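PDB 3BPV: transcriptional regulator from Methanobacterium thermoautotrophicum, which probably binds DNA through a winged-helix motif and regulates transcription as a member of the MarR family. Local coordinates for residues A[44-49]-A[73-78]; A[15-20]-A[104-109]. One frame throughout, in Å; residues are numbered along the deposited sequence.

Interaction 1: residues A[44-49]-A[73-78]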
# COMPACT_ATOMS: atom_id res chain seq x y z
N ILE A 44 21.76 0.69 3.19
CA ILE A 44 20.90 1.80 2.81
C ILE A 44 20.56 2.61 4.06
O ILE A 44 20.34 2.05 5.13
CB ILE A 44 19.59 1.28 2.14
CG1 ILE A 44 18.77 2.45 1.60
CG2 ILE A 44 18.77 0.47 3.14
CD1 ILE A 44 17.55 2.04 0.79
N LYS A 45 20.53 3.93 3.92
CA LYS A 45 20.21 4.81 5.04
C LYS A 45 18.70 4.74 5.28
O LYS A 45 17.92 4.57 4.35
CB LYS A 45 20.60 6.26 4.73
CG LYS A 45 22.04 6.64 5.04
CD LYS A 45 23.04 5.92 4.16
CE LYS A 45 24.44 6.45 4.42
NZ LYS A 45 25.46 5.71 3.64
N GLN A 46 18.31 4.88 6.54
CA GLN A 46 16.89 4.84 6.88
C GLN A 46 16.14 5.93 6.13
O GLN A 46 15.04 5.69 5.65
CB GLN A 46 16.69 5.02 8.39
CG GLN A 46 15.21 5.04 8.80
CD GLN A 46 15.03 5.01 10.31
OE1 GLN A 46 15.83 4.41 11.03
NE2 GLN A 46 13.96 5.64 10.79
N ASP A 47 16.73 7.12 6.04
CA ASP A 47 16.04 8.19 5.33
C ASP A 47 15.93 7.89 3.84
O ASP A 47 15.00 8.36 3.19
CB ASP A 47 16.73 9.55 5.56
CG ASP A 47 18.17 9.58 5.08
OD1 ASP A 47 19.07 9.25 5.87
OD2 ASP A 47 18.38 9.94 3.90
N GLU A 48 16.86 7.10 3.30
CA GLU A 48 16.82 6.74 1.89
C GLU A 48 15.72 5.70 1.67
O GLU A 48 15.04 5.71 0.64
CB GLU A 48 18.18 6.19 1.43
CG GLU A 48 19.31 7.20 1.58
CD GLU A 48 20.66 6.66 1.16
OE1 GLU A 48 21.01 5.52 1.54
OE2 GLU A 48 21.39 7.38 0.44
N LEU A 49 15.54 4.82 2.64
CA LEU A 49 14.49 3.81 2.55
C LEU A 49 13.15 4.54 2.64
O LEU A 49 12.22 4.22 1.90
CB LEU A 49 14.62 2.80 3.69
CG LEU A 49 13.68 1.59 3.61
CD1 LEU A 49 14.09 0.72 2.43
CD2 LEU A 49 13.74 0.79 4.90
N ILE A 73 16.76 -6.98 11.48
CA ILE A 73 17.62 -5.96 10.90
C ILE A 73 18.39 -5.27 12.01
O ILE A 73 18.02 -5.35 13.18
CB ILE A 73 16.84 -4.86 10.12
CG1 ILE A 73 15.98 -4.03 11.07
CG2 ILE A 73 16.02 -5.49 9.01
CD1 ILE A 73 15.33 -2.80 10.43
N GLU A 74 19.47 -4.60 11.63
CA GLU A 74 20.29 -3.87 12.57
C GLU A 74 20.37 -2.43 12.08
O GLU A 74 20.37 -2.18 10.87
CB GLU A 74 21.69 -4.48 12.66
CG GLU A 74 22.45 -4.50 11.35
CD GLU A 74 23.86 -5.00 11.50
OE1 GLU A 74 24.64 -4.38 12.26
OE2 GLU A 74 24.21 -6.03 10.88
N ARG A 75 20.44 -1.50 13.01
CA ARG A 75 20.51 -0.08 12.69
C ARG A 75 21.70 0.55 13.42
O ARG A 75 21.85 0.39 14.63
CB ARG A 75 19.21 0.60 13.12
CG ARG A 75 19.18 2.10 12.93
CD ARG A 75 18.02 2.69 13.70
NE ARG A 75 17.91 4.13 13.52
CZ ARG A 75 17.13 4.91 14.26
NH1 ARG A 75 16.39 4.39 15.23
NH2 ARG A 75 17.08 6.22 14.02
N GLU A 76 22.54 1.25 12.68
CA GLU A 76 23.71 1.90 13.27
C GLU A 76 23.82 3.35 12.79
O GLU A 76 23.35 3.68 11.71
CB GLU A 76 24.99 1.14 12.90
CG GLU A 76 25.04 -0.29 13.43
CD GLU A 76 26.39 -0.94 13.23
OE1 GLU A 76 27.39 -0.43 13.79
OE2 GLU A 76 26.47 -1.96 12.51
N GLN A 77 24.44 4.19 13.60
CA GLN A 77 24.61 5.60 13.27
C GLN A 77 25.55 5.81 12.09
O GLN A 77 26.62 5.19 12.01
CB GLN A 77 25.12 6.38 14.48
CG GLN A 77 25.41 7.85 14.22
CD GLN A 77 25.92 8.57 15.46
OE1 GLN A 77 26.87 8.13 16.10
NE2 GLN A 77 25.29 9.70 15.78
N ASP A 78 25.15 6.68 11.16
CA ASP A 78 25.95 6.98 9.99
C ASP A 78 27.18 7.75 10.49
O ASP A 78 27.05 8.82 11.08
CB ASP A 78 25.13 7.84 9.02
CG ASP A 78 25.91 8.25 7.78
OD1 ASP A 78 27.08 7.85 7.63
OD2 ASP A 78 25.33 8.98 6.95
O HOH W 1 27.69 7.28 5.03
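Gln46 and Arg75 meet where the start of helix 46-53 faces strand 73-78. In Arg75, CG lies anti to the backbone N (chi1 176°), and the chain stays extended, carrying the end of the residue from CB across to the glutamine. CD comes to 3.9 Å from Gln46 OE1. NE is closest, 3.3 Å from Gln46 OE1. CZ and NH2 follow, 3.5 and 3.7 Å from Gln46 OE1. That oxygen therefore sits over one face of the guanidinium, displaced toward its rim, and the amide plane is turned 54° from the guanidinium plane. The N-H groups do not point at it and no hydrogen bond forms, though its partial negative charge is probably drawn to the cation. Tyr85, on the neighbouring strand, makes a cation-pi contact with Arg75.

Lys45 and Asp78 form the second meeting. The lysine chain bends at chi2, laying its CE 3.7 Å from Asp78 OD2. The ammonium and carboxylate do not touch; a water joins them, accepting from Lys45 NZ at 3.1 Å and donating to Asp78 OD1 at 2.7 Å; OD1 also takes the backbone N-H of Glu80. Lys45 is also the N-cap residue, its own N bonded to Glu48 OE1 (2.9 Å). Long polar chains on Lys45, Gln46 and Arg75 suit backbones that stay well apart, while the shorter Asp78 can accept from both water and Glu80.

Residues 44-46 and strand 73-78 both pair with strand 84-89, an arrangement typical of the winged-helix fold of MarR proteins, in which the wing hairpin is tied to the helix-turn-helix.

Interaction 2: residues A[15-20]-A[104-109]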
# COMPACT_ATOMS: atom_id res chain seq x y z
N ARG A 15 -1.76 -8.47 2.07
CA ARG A 15 -1.51 -8.04 3.43
C ARG A 15 -2.08 -9.04 4.44
O ARG A 15 -1.42 -9.40 5.42
CB ARG A 15 -2.13 -6.66 3.65
CG ARG A 15 -1.88 -6.05 5.01
CD ARG A 15 -1.78 -4.54 4.90
NE ARG A 15 -2.86 -3.99 4.10
CZ ARG A 15 -2.91 -2.74 3.64
NH1 ARG A 15 -1.93 -1.90 3.92
NH2 ARG A 15 -3.94 -2.34 2.92
N VAL A 16 -3.31 -9.48 4.20
CA VAL A 16 -3.95 -10.44 5.09
C VAL A 16 -3.22 -11.79 5.03
O VAL A 16 -3.00 -12.43 6.06
CB VAL A 16 -5.44 -10.64 4.72
CG1 VAL A 16 -6.03 -11.79 5.54
CG2 VAL A 16 -6.22 -9.36 4.99
N PHE A 17 -2.84 -12.21 3.84
CA PHE A 17 -2.15 -13.49 3.67
C PHE A 17 -0.79 -13.48 4.39
O PHE A 17 -0.44 -14.44 5.09
CB PHE A 17 -1.94 -13.78 2.18
CG PHE A 17 -1.60 -15.21 1.88
CD1 PHE A 17 -2.58 -16.19 1.91
CD2 PHE A 17 -0.30 -15.57 1.56
CE1 PHE A 17 -2.27 -17.52 1.62
CE2 PHE A 17 0.02 -16.90 1.27
CZ PHE A 17 -0.97 -17.88 1.30
N ILE A 18 -0.02 -12.42 4.19
CA ILE A 18 1.29 -12.28 4.83
C ILE A 18 1.14 -12.32 6.35
O ILE A 18 1.88 -13.00 7.05
CB ILE A 18 1.97 -10.94 4.44
CG1 ILE A 18 2.49 -11.02 3.01
CG2 ILE A 18 3.10 -10.61 5.41
CD1 ILE A 18 3.58 -12.02 2.81
N GLY A 19 0.17 -11.56 6.86
CA GLY A 19 -0.05 -11.51 8.29
C GLY A 19 -0.40 -12.85 8.90
O GLY A 19 0.00 -13.16 10.02
N ARG A 20 -1.16 -13.66 8.16
CA ARG A 20 -1.58 -14.97 8.64
C ARG A 20 -0.47 -16.01 8.53
O ARG A 20 -0.20 -16.75 9.48
CB ARG A 20 -2.80 -15.45 7.85
CG ARG A 20 -3.97 -14.49 7.88
CD ARG A 20 -4.55 -14.32 9.27
NE ARG A 20 -5.31 -15.49 9.70
CZ ARG A 20 -6.03 -15.54 10.82
NH1 ARG A 20 -6.09 -14.49 11.63
NH2 ARG A 20 -6.70 -16.64 11.13
N GLU A 104 5.07 -15.71 -0.80
CA GLU A 104 4.71 -14.88 -1.95
C GLU A 104 4.22 -15.77 -3.08
O GLU A 104 3.22 -15.47 -3.73
CB GLU A 104 5.90 -14.06 -2.45
CG GLU A 104 6.31 -12.87 -1.58
CD GLU A 104 5.20 -11.84 -1.44
OE1 GLU A 104 4.31 -11.77 -2.30
OE2 GLU A 104 5.24 -11.07 -0.45
N GLU A 105 4.93 -16.87 -3.32
CA GLU A 105 4.58 -17.82 -4.37
C GLU A 105 3.20 -18.43 -4.12
O GLU A 105 2.39 -18.54 -5.03
CB GLU A 105 5.63 -18.93 -4.45
CG GLU A 105 5.40 -19.94 -5.56
CD GLU A 105 6.45 -21.04 -5.57
OE1 GLU A 105 7.65 -20.71 -5.66
OE2 GLU A 105 6.07 -22.22 -5.49
N ARG A 106 2.95 -18.83 -2.87
CA ARG A 106 1.67 -19.42 -2.51
C ARG A 106 0.53 -18.42 -2.73
O ARG A 106 -0.54 -18.78 -3.22
CB ARG A 106 1.68 -19.88 -1.05
CG ARG A 106 2.57 -21.09 -0.77
CD ARG A 106 2.58 -21.41 0.72
NE ARG A 106 1.23 -21.64 1.23
CZ ARG A 106 0.93 -21.81 2.52
NH1 ARG A 106 1.89 -21.79 3.43
NH2 ARG A 106 -0.32 -22.01 2.89
N TRP A 107 0.76 -17.16 -2.36
CA TRP A 107 -0.26 -16.14 -2.54
C TRP A 107 -0.57 -15.98 -4.03
O TRP A 107 -1.73 -15.93 -4.43
CB TRP A 107 0.21 -14.80 -1.95
CG TRP A 107 -0.75 -13.69 -2.21
CD1 TRP A 107 -1.97 -13.50 -1.64
CD2 TRP A 107 -0.58 -12.63 -3.17
NE1 TRP A 107 -2.58 -12.39 -2.18
CE2 TRP A 107 -1.75 -11.84 -3.12
CE3 TRP A 107 0.44 -12.28 -4.06
CZ2 TRP A 107 -1.93 -10.72 -3.93
CZ3 TRP A 107 0.26 -11.16 -4.87
CH2 TRP A 107 -0.91 -10.39 -4.80
N GLU A 108 0.47 -15.90 -4.84
CA GLU A 108 0.29 -15.75 -6.28
C GLU A 108 -0.46 -16.93 -6.88
O GLU A 108 -1.36 -16.75 -7.71
CB GLU A 108 1.65 -15.59 -6.98
CG GLU A 108 2.26 -14.21 -6.78
CD GLU A 108 3.57 -14.02 -7.52
OE1 GLU A 108 3.64 -14.39 -8.72
OE2 GLU A 108 4.52 -13.49 -6.91
N ASP A 109 -0.12 -18.14 -6.46
CA ASP A 109 -0.79 -19.31 -6.99
C ASP A 109 -2.28 -19.28 -6.67
O ASP A 109 -3.12 -19.62 -7.52
CB ASP A 109 -0.17 -20.61 -6.45
CG ASP A 109 1.25 -20.83 -6.96
OD1 ASP A 109 1.59 -20.27 -8.02
OD2 ASP A 109 2.01 -21.56 -6.30
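Near Phe17 and Trp107, whose CA atoms are 7.0 Å apart, the segments of helices 3-21 and 97-111 run roughly antiparallel, with 137° between their directions and 10.4 Å between their axes. Such spacing suits a large aromatic wedge. With CG anti to the backbone N (chi1 -164°), the Phe17 ring reaches across to lie with one face over Trp107 CA. Its CD2 packs 3.6 Å from Trp107 CB, and CE2 comes 3.7 Å from Trp107 N. Trp107 CD1 in turn sits 3.8 Å from Phe17 CB, the two rings inclined at 48° in a pairing that is neither stacked nor edge-to-face. Farther out, Phe17 CZ reaches Arg106 CB at 4.1 Å and also lies over a face of the Arg106 guanidinium, whose plane stands about perpendicular to the ring. Alongside, Ile18 CD1 touches Glu104 OE2. Replacing Phe17 with an alanine would probably open a gap beside Trp107 CB and deprive the Arg106 side chain of its apolar support.

Polar ends of helix 97-111 bond to helix 3-21: Trp107 NE1 to Ser13, Glu104 to His14, and Arg106 to Glu21 in a salt bridge. Met137 of the second subunit packs on Trp107. Trp107 and Arg106 suit their places by lending carbon to Phe17 while their nitrogens bond elsewhere, so the chemistry implies an apolar centre with polar ends satisfied at its margin.

Overall arrangement
The two contacts lie on opposite sides of the chain's centre, about 27 Å apart between centres and about 14 Å between nearest atoms, and they do not touch. Along the chain the order is 15-20, 44-49, 73-78 and 104-109, so both halves of interaction 1 fall between those of interaction 2. Interaction 1 belongs to the winged-helix part, where helix 46-53 meets the hairpin of strands 73-78 and 84-89. Interaction 2 joins helices 3-21 and 97-111, close to the second subunit. Helix 29-40 touches residues of both. This matches the usual MarR plan, in which terminal helices dimerise and the central winged helix probably contacts DNA.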